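Local coordinates for protein probable 2-oxoacid ferredoxin oxidoreductase, alpha chain (Thermoplasma acidophilum, PDB 3JU3) that probably oxidises 2-oxoacids such as 2-oxoglutarate with coenzyme A, giving an acyl-CoA and carbon dioxide and passing the electrons to ferredoxin, at residues L29-D34 and E107-A112; T76-Q81 and K94-N99. All coordinates share one frame; numbering follows the deposited sequence.

The two contacts differ in depth and in chemistry. Contact 1 joins helices 25-37 and 105-117, is partly buried, and is aliphatic, chiefly methyl on methyl. Contact 2 lies at the surface, where Gln78 of segment 76-81 meets Lys94 and Leu96 of segment 94-99 through an amide, a lysine chain and one leucine methyl. They share no helix or strand, yet they touch: CD1 of Ile95 packs on CB of Ser111 and CG2 of Ile108, so strand 93-95 lies against the helix that follows it in the chain. Contact 2 falls within the loop that contact 1 closes, and it sits where a second subunit continues the sheet, whereas contact 1 packs over Phe18 of strand 16-21 in its own chain.

Contact 1 of 2, residues L29-D34 and E107-A112; sequences LDVIED and EILKSA
Val31 has its CG1 opposite the backbone N (chi1 176°) and its CG2 opposite the carbonyl carbon, a rotation that turns both methyls to helix 105-117, one for Ile108 and one for Leu109. CG2 of Val31 meets CG2 of Ile108 at 3.7 Å, with CB of Ile108 just behind. CG1 of Val31 rests against the backbone at CA of Leu109, 4.0 Å away, and touches CD1 of the same leucine. Leu109, its CG anti to N (chi1 -174°), sends CD2 outward to CB of Asp34 at 3.9 Å, where both residues are partly exposed. This is helix-on-helix packing in an alpha/beta domain, core domain II of the pyruvate:ferredoxin oxidoreductase family, one piece of a longer alpha chain and probably related to the C-terminal domain of transketolase; helices 25-37 and 105-117 cross at -62°, their local axes 9.9 Å apart, and Val31 and Ala112 both lean on Phe18 of strand 16-21. Ile108 also packs on Met103. On the side of helix 105-117 turned from Val31, Ser111 folds back so that OG bonds to O of Glu107 at 3.0 Å, tilted from the carbonyl plane, an oxygen that also accepts the backbone N of Ser111.

Contact 2 of 2, residues T76-Q81 and K94-N99; sequences TAQAAQ and KILKYN
Gln78 lays one face of its amide against Leu96: CD2 of the leucine sits almost straight above the amide carbon CD, 3.6 Å away, and 3.5 Å from NE2. Lys94 comes to the same side of the amide plane but nearer its oxygen, where its methylene CD lies 3.8 Å from OE1 of Gln78. Both side chains therefore cross that of Gln78 at a slant, one over the middle of the flat group and one past its oxygen end. CG of Gln78 lies anti to the carbonyl carbon (chi1 -65°) and the chain runs on extended, which carries the amide to the strand 93-95 side. With an alanine in place of Gln78 the amide is gone, which is likely to open a gap beside CD2 of Leu96 and leave the Lys94 chain freer to swing. The meeting point is at the subunit boundary: Thr76, Ala77, Lys94 and Ile95 pair antiparallel with a strand of the second subunit, and Gln78 packs on Asp70 and Leu96 on Glu72, both of that second subunit. Across the two segments themselves the amide is used as a flat surface, and Lys94 contributes its aliphatic part, so the contact is van der Waals in kind and lacks the directional hold of a polar bond.

Contact 1 of 2, residues L29-D34 and E107-A112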
ATOM      1  N   LEU A  29      -1.139 -15.004  13.489  1.00 20.39           N
ATOM      2  CA  LEU A  29      -1.243 -16.411  13.822  1.00 21.17           C
ATOM      3  C   LEU A  29       0.075 -16.982  14.355  1.00 21.81           C
ATOM      4  O   LEU A  29       0.071 -17.799  15.296  1.00 22.17           O
ATOM      5  CB  LEU A  29      -1.805 -17.228  12.658  1.00 20.65           C
ATOM      6  CG  LEU A  29      -3.300 -17.100  12.345  1.00 21.97           C
ATOM      7  CD1 LEU A  29      -3.623 -17.908  11.095  1.00 20.39           C
ATOM      8  CD2 LEU A  29      -4.214 -17.567  13.522  1.00 21.95           C
ATOM      9  N   ASP A  30       1.190 -16.540  13.779  1.00 21.77           N
ATOM     10  CA  ASP A  30       2.505 -16.835  14.345  1.00 21.63           C
ATOM     11  C   ASP A  30       2.762 -16.196  15.719  1.00 20.63           C
ATOM     12  O   ASP A  30       3.432 -16.809  16.549  1.00 19.24           O
ATOM     13  CB  ASP A  30       3.621 -16.380  13.400  1.00 21.81           C
ATOM     14  CG  ASP A  30       3.624 -17.129  12.087  1.00 25.16           C
ATOM     15  OD1 ASP A  30       3.019 -18.226  11.976  1.00 28.28           O
ATOM     16  OD2 ASP A  30       4.239 -16.593  11.145  1.00 26.89           O
ATOM     17  N   VAL A  31       2.285 -14.965  15.945  1.00 19.69           N
ATOM     18  CA  VAL A  31       2.470 -14.321  17.245  1.00 20.63           C
ATOM     19  C   VAL A  31       1.709 -15.100  18.315  1.00 21.35           C
ATOM     20  O   VAL A  31       2.188 -15.232  19.472  1.00 21.56           O
ATOM     21  CB  VAL A  31       2.039 -12.842  17.247  1.00 20.56           C
ATOM     22  CG1 VAL A  31       2.156 -12.235  18.669  1.00 19.90           C
ATOM     23  CG2 VAL A  31       2.908 -12.065  16.314  1.00 20.16           C
ATOM     24  N   ILE A  32       0.534 -15.592  17.936  1.00 21.38           N
ATOM     25  CA  ILE A  32      -0.245 -16.528  18.766  1.00 21.84           C
ATOM     26  C   ILE A  32       0.602 -17.740  19.201  1.00 22.42           C
ATOM     27  O   ILE A  32       0.597 -18.114  20.403  1.00 22.67           O
ATOM     28  CB  ILE A  32      -1.590 -16.899  18.099  1.00 21.32           C
ATOM     29  CG1 ILE A  32      -2.505 -15.659  18.152  1.00 19.90           C
ATOM     30  CG2 ILE A  32      -2.269 -18.139  18.780  1.00 20.41           C
ATOM     31  CD1 ILE A  32      -3.730 -15.736  17.364  1.00 22.05           C
ATOM     32  N   GLU A  33       1.330 -18.349  18.265  0.50 22.55           N
ATOM     33  CA  GLU A  33       2.119 -19.541  18.603  0.50 22.25           C
ATOM     34  C   GLU A  33       3.287 -19.202  19.521  0.50 22.67           C
ATOM     35  O   GLU A  33       3.534 -19.918  20.484  0.50 21.60           O
ATOM     36  CB  GLU A  33       2.593 -20.311  17.361  0.50 22.52           C
ATOM     37  CG  GLU A  33       1.475 -20.955  16.533  0.50 21.31           C
ATOM     38  CD  GLU A  33       0.463 -21.761  17.366  0.50 21.43           C
ATOM     39  OE1 GLU A  33       0.725 -22.953  17.658  0.50 23.15           O
ATOM     40  OE2 GLU A  33      -0.604 -21.209  17.713  0.50 17.42           O
ATOM     41  N   ASP A  34       3.983 -18.098  19.227  1.00 23.12           N
ATOM     42  CA  ASP A  34       5.045 -17.581  20.101  1.00 23.80           C
ATOM     43  C   ASP A  34       4.560 -17.275  21.539  1.00 23.52           C
ATOM     44  O   ASP A  34       5.258 -17.567  22.519  1.00 23.57           O
ATOM     45  CB  ASP A  34       5.667 -16.329  19.482  1.00 23.68           C
ATOM     46  CG  ASP A  34       6.239 -16.587  18.117  1.00 26.14           C
ATOM     47  OD1 ASP A  34       6.809 -17.672  17.885  1.00 27.70           O
ATOM     48  OD2 ASP A  34       6.136 -15.689  17.261  1.00 30.98           O
ATOM     49  N   GLU A 107       8.238  -7.507  16.842  1.00 16.16           N
ATOM     50  CA  GLU A 107       7.711  -6.197  17.226  1.00 14.77           C
ATOM     51  C   GLU A 107       6.263  -6.278  17.650  1.00 13.77           C
ATOM     52  O   GLU A 107       5.851  -5.606  18.600  1.00 12.97           O
ATOM     53  CB  GLU A 107       7.874  -5.173  16.106  1.00 15.42           C
ATOM     54  CG  GLU A 107       9.282  -4.603  16.001  1.00 15.15           C
ATOM     55  CD  GLU A 107       9.483  -3.754  14.760  1.00 16.83           C
ATOM     56  OE1 GLU A 107       8.530  -3.634  13.953  1.00 17.52           O
ATOM     57  OE2 GLU A 107      10.594  -3.206  14.594  1.00 16.17           O
ATOM     58  N   ILE A 108       5.494  -7.106  16.948  1.00 12.16           N
ATOM     59  CA  ILE A 108       4.098  -7.302  17.273  1.00 11.77           C
ATOM     60  C   ILE A 108       4.009  -7.980  18.649  1.00 11.67           C
ATOM     61  O   ILE A 108       3.235  -7.555  19.518  1.00 11.85           O
ATOM     62  CB  ILE A 108       3.340  -8.165  16.192  1.00 11.38           C
ATOM     63  CG1 ILE A 108       3.285  -7.436  14.845  1.00 12.12           C
ATOM     64  CG2 ILE A 108       1.907  -8.517  16.673  1.00 11.13           C
ATOM     65  CD1 ILE A 108       2.667  -8.272  13.739  1.00 14.65           C
ATOM     66  N   LEU A 109       4.806  -9.033  18.827  1.00 11.10           N
ATOM     67  CA  LEU A 109       4.887  -9.760  20.102  1.00 10.91           C
ATOM     68  C   LEU A 109       5.181  -8.762  21.235  1.00 10.86           C
ATOM     69  O   LEU A 109       4.462  -8.721  22.257  1.00 10.78           O
ATOM     70  CB  LEU A 109       5.964 -10.852  20.008  1.00 10.28           C
ATOM     71  CG  LEU A 109       6.200 -11.862  21.124  1.00 10.80           C
ATOM     72  CD1 LEU A 109       4.893 -12.484  21.518  1.00  8.00           C
ATOM     73  CD2 LEU A 109       7.145 -12.956  20.640  1.00 11.56           C
ATOM     74  N   LYS A 110       6.184  -7.925  21.003  1.00 10.83           N
ATOM     75  CA  LYS A 110       6.593  -6.910  21.957  1.00 12.16           C
ATOM     76  C   LYS A 110       5.435  -6.013  22.365  1.00 13.02           C
ATOM     77  O   LYS A 110       5.183  -5.870  23.570  1.00 13.82           O
ATOM     78  CB  LYS A 110       7.758  -6.061  21.417  1.00 12.06           C
ATOM     79  CG  LYS A 110       8.549  -5.340  22.511  1.00 12.63           C
ATOM     80  CD  LYS A 110       9.789  -4.691  21.963  1.00 12.94           C
ATOM     81  CE  LYS A 110      10.361  -3.743  22.991  1.00 15.07           C
ATOM     82  NZ  LYS A 110       9.505  -2.527  23.086  1.00 18.82           N
ATOM     83  N   SER A 111       4.750  -5.415  21.374  1.00 13.00           N
ATOM     84  CA  SER A 111       3.649  -4.479  21.637  1.00 13.37           C
ATOM     85  C   SER A 111       2.517  -5.148  22.359  1.00 12.24           C
ATOM     86  O   SER A 111       1.868  -4.536  23.226  1.00 11.94           O
ATOM     87  CB  SER A 111       3.056  -3.916  20.348  1.00 13.20           C
ATOM     88  OG  SER A 111       4.050  -3.443  19.485  1.00 15.00           O
ATOM     89  N   ALA A 112       2.233  -6.370  21.925  1.00 12.05           N
ATOM     90  CA  ALA A 112       1.179  -7.205  22.486  1.00 12.23           C
ATOM     91  C   ALA A 112       1.363  -7.445  24.008  1.00 13.04           C
ATOM     92  O   ALA A 112       0.421  -7.300  24.807  1.00 12.66           O
ATOM     93  CB  ALA A 112       1.093  -8.546  21.723  1.00 11.84           C
TER

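Contact 2 of 2, residues T76-Q81 and K94-N99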
ATOM      1  N   THR A  76      -6.558   0.151   2.960  1.00 23.65           N
ATOM      2  CA  THR A  76      -5.808   0.160   4.248  1.00 24.03           C
ATOM      3  C   THR A  76      -6.757   0.589   5.370  1.00 25.19           C
ATOM      4  O   THR A  76      -7.478   1.564   5.203  1.00 25.51           O
ATOM      5  CB  THR A  76      -4.593   1.123   4.218  1.00 23.82           C
ATOM      6  OG1 THR A  76      -3.704   0.766   3.160  1.00 23.65           O
ATOM      7  CG2 THR A  76      -3.806   1.049   5.522  1.00 23.28           C
ATOM      8  N   ALA A  77      -6.779  -0.134   6.498  1.00 26.54           N
ATOM      9  CA  ALA A  77      -7.689   0.227   7.600  1.00 25.96           C
ATOM     10  C   ALA A  77      -7.341  -0.531   8.887  1.00 25.59           C
ATOM     11  O   ALA A  77      -6.708  -1.635   8.852  1.00 25.31           O
ATOM     12  CB  ALA A  77      -9.132  -0.054   7.244  1.00 26.99           C
ATOM     13  N   GLN A  78      -7.738   0.120   9.974  1.00 22.06           N
ATOM     14  CA  GLN A  78      -7.880  -0.434  11.291  1.00 19.88           C
ATOM     15  C   GLN A  78      -9.326  -0.912  11.317  1.00 18.89           C
ATOM     16  O   GLN A  78     -10.233  -0.108  11.082  1.00 18.79           O
ATOM     17  CB  GLN A  78      -7.681   0.705  12.326  1.00 20.03           C
ATOM     18  CG  GLN A  78      -6.272   1.307  12.321  1.00 18.82           C
ATOM     19  CD  GLN A  78      -6.132   2.641  13.071  1.00 21.63           C
ATOM     20  OE1 GLN A  78      -6.738   2.863  14.123  1.00 20.78           O
ATOM     21  NE2 GLN A  78      -5.304   3.525  12.529  1.00 21.36           N
ATOM     22  N   ALA A  79      -9.558  -2.206  11.565  1.00 16.75           N
ATOM     23  CA  ALA A  79     -10.924  -2.701  11.713  1.00 15.33           C
ATOM     24  C   ALA A  79     -11.699  -2.030  12.855  1.00 15.33           C
ATOM     25  O   ALA A  79     -12.913  -2.198  12.921  1.00 14.14           O
ATOM     26  CB  ALA A  79     -10.971  -4.213  11.858  1.00 14.81           C
ATOM     27  N   ALA A  80     -11.013  -1.266  13.734  1.00 15.01           N
ATOM     28  CA  ALA A  80     -11.666  -0.665  14.892  1.00 14.71           C
ATOM     29  C   ALA A  80     -12.747   0.314  14.478  1.00 14.09           C
ATOM     30  O   ALA A  80     -13.776   0.433  15.150  1.00 14.24           O
ATOM     31  CB  ALA A  80     -10.642   0.059  15.834  1.00 15.48           C
ATOM     32  N   GLN A  81     -12.497   1.063  13.409  1.00 13.70           N
ATOM     33  CA  GLN A  81     -13.447   2.079  13.006  1.00 13.80           C
ATOM     34  C   GLN A  81     -14.789   1.443  12.652  1.00 12.34           C
ATOM     35  O   GLN A  81     -15.846   1.854  13.167  1.00 12.69           O
ATOM     36  CB  GLN A  81     -12.914   2.942  11.862  1.00 14.65           C
ATOM     37  CG  GLN A  81     -12.445   4.324  12.320  1.00 19.35           C
ATOM     38  CD  GLN A  81     -11.726   5.080  11.209  1.00 24.65           C
ATOM     39  OE1 GLN A  81     -10.653   4.661  10.767  1.00 27.16           O
ATOM     40  NE2 GLN A  81     -12.309   6.198  10.761  1.00 26.04           N
ATOM     41  N   LYS A  94      -4.272  -0.772  20.005  1.00 22.57           N
ATOM     42  CA  LYS A  94      -4.071  -1.050  18.583  1.00 24.56           C
ATOM     43  C   LYS A  94      -2.602  -1.242  18.256  1.00 24.64           C
ATOM     44  O   LYS A  94      -1.727  -0.745  18.964  1.00 25.23           O
ATOM     45  CB  LYS A  94      -4.734   0.046  17.707  1.00 24.43           C
ATOM     46  CG  LYS A  94      -4.072   1.411  17.817  1.00 27.56           C
ATOM     47  CD  LYS A  94      -5.036   2.542  17.456  1.00 30.09           C
ATOM     48  CE  LYS A  94      -4.399   3.915  17.706  1.00 32.19           C
ATOM     49  NZ  LYS A  94      -4.016   4.127  19.139  1.00 32.90           N
ATOM     50  N   ILE A  95      -2.340  -2.012  17.216  1.00 25.27           N
ATOM     51  CA  ILE A  95      -1.009  -2.168  16.690  1.00 25.36           C
ATOM     52  C   ILE A  95      -1.079  -1.601  15.282  1.00 26.60           C
ATOM     53  O   ILE A  95      -1.726  -2.179  14.404  1.00 25.55           O
ATOM     54  CB  ILE A  95      -0.586  -3.659  16.730  1.00 25.92           C
ATOM     55  CG1 ILE A  95      -0.373  -4.094  18.188  1.00 25.60           C
ATOM     56  CG2 ILE A  95       0.653  -3.951  15.824  1.00 25.55           C
ATOM     57  CD1 ILE A  95       0.063  -5.506  18.383  1.00 25.67           C
ATOM     58  N   LEU A  96      -0.465  -0.433  15.092  1.00 27.63           N
ATOM     59  CA  LEU A  96      -0.423   0.280  13.799  1.00 29.89           C
ATOM     60  C   LEU A  96       0.856  -0.048  13.035  1.00 30.98           C
ATOM     61  O   LEU A  96       1.780  -0.628  13.607  1.00 30.54           O
ATOM     62  CB  LEU A  96      -0.433   1.800  14.041  1.00 30.07           C
ATOM     63  CG  LEU A  96      -1.551   2.400  14.900  1.00 31.68           C
ATOM     64  CD1 LEU A  96      -1.505   3.942  14.891  1.00 31.49           C
ATOM     65  CD2 LEU A  96      -2.915   1.884  14.441  1.00 33.97           C
ATOM     66  N   LYS A  97       0.928   0.352  11.762  1.00 32.29           N
ATOM     67  CA  LYS A  97       2.180   0.268  10.994  1.00 34.75           C
ATOM     68  C   LYS A  97       3.275   1.146  11.619  1.00 36.70           C
ATOM     69  O   LYS A  97       3.004   2.268  12.076  1.00 36.47           O
ATOM     70  CB  LYS A  97       1.967   0.648   9.533  1.00 34.58           C
ATOM     71  N   TYR A  98       4.503   0.620  11.627  1.00 39.27           N
ATOM     72  CA  TYR A  98       5.649   1.263  12.287  1.00 41.90           C
ATOM     73  C   TYR A  98       6.741   1.671  11.309  1.00 43.61           C
ATOM     74  O   TYR A  98       7.418   0.828  10.712  1.00 43.79           O
ATOM     75  CB  TYR A  98       6.225   0.353  13.400  1.00 41.88           C
ATOM     76  N   ASN A  99       6.902   2.985  11.180  1.00 46.11           N
ATOM     77  CA  ASN A  99       7.854   3.626  10.265  1.00 47.80           C
ATOM     78  C   ASN A  99       7.901   3.090   8.813  1.00 47.29           C
ATOM     79  O   ASN A  99       8.981   2.790   8.257  1.00 48.02           O
ATOM     80  CB  ASN A  99       9.246   3.746  10.919  1.00 49.24           C
ATOM     81  CG  ASN A  99       9.489   5.124  11.532  1.00 52.21           C
ATOM     82  OD1 ASN A  99       8.549   5.916  11.731  1.00 56.56           O
ATOM     83  ND2 ASN A  99      10.756   5.424  11.818  1.00 55.77           N
TER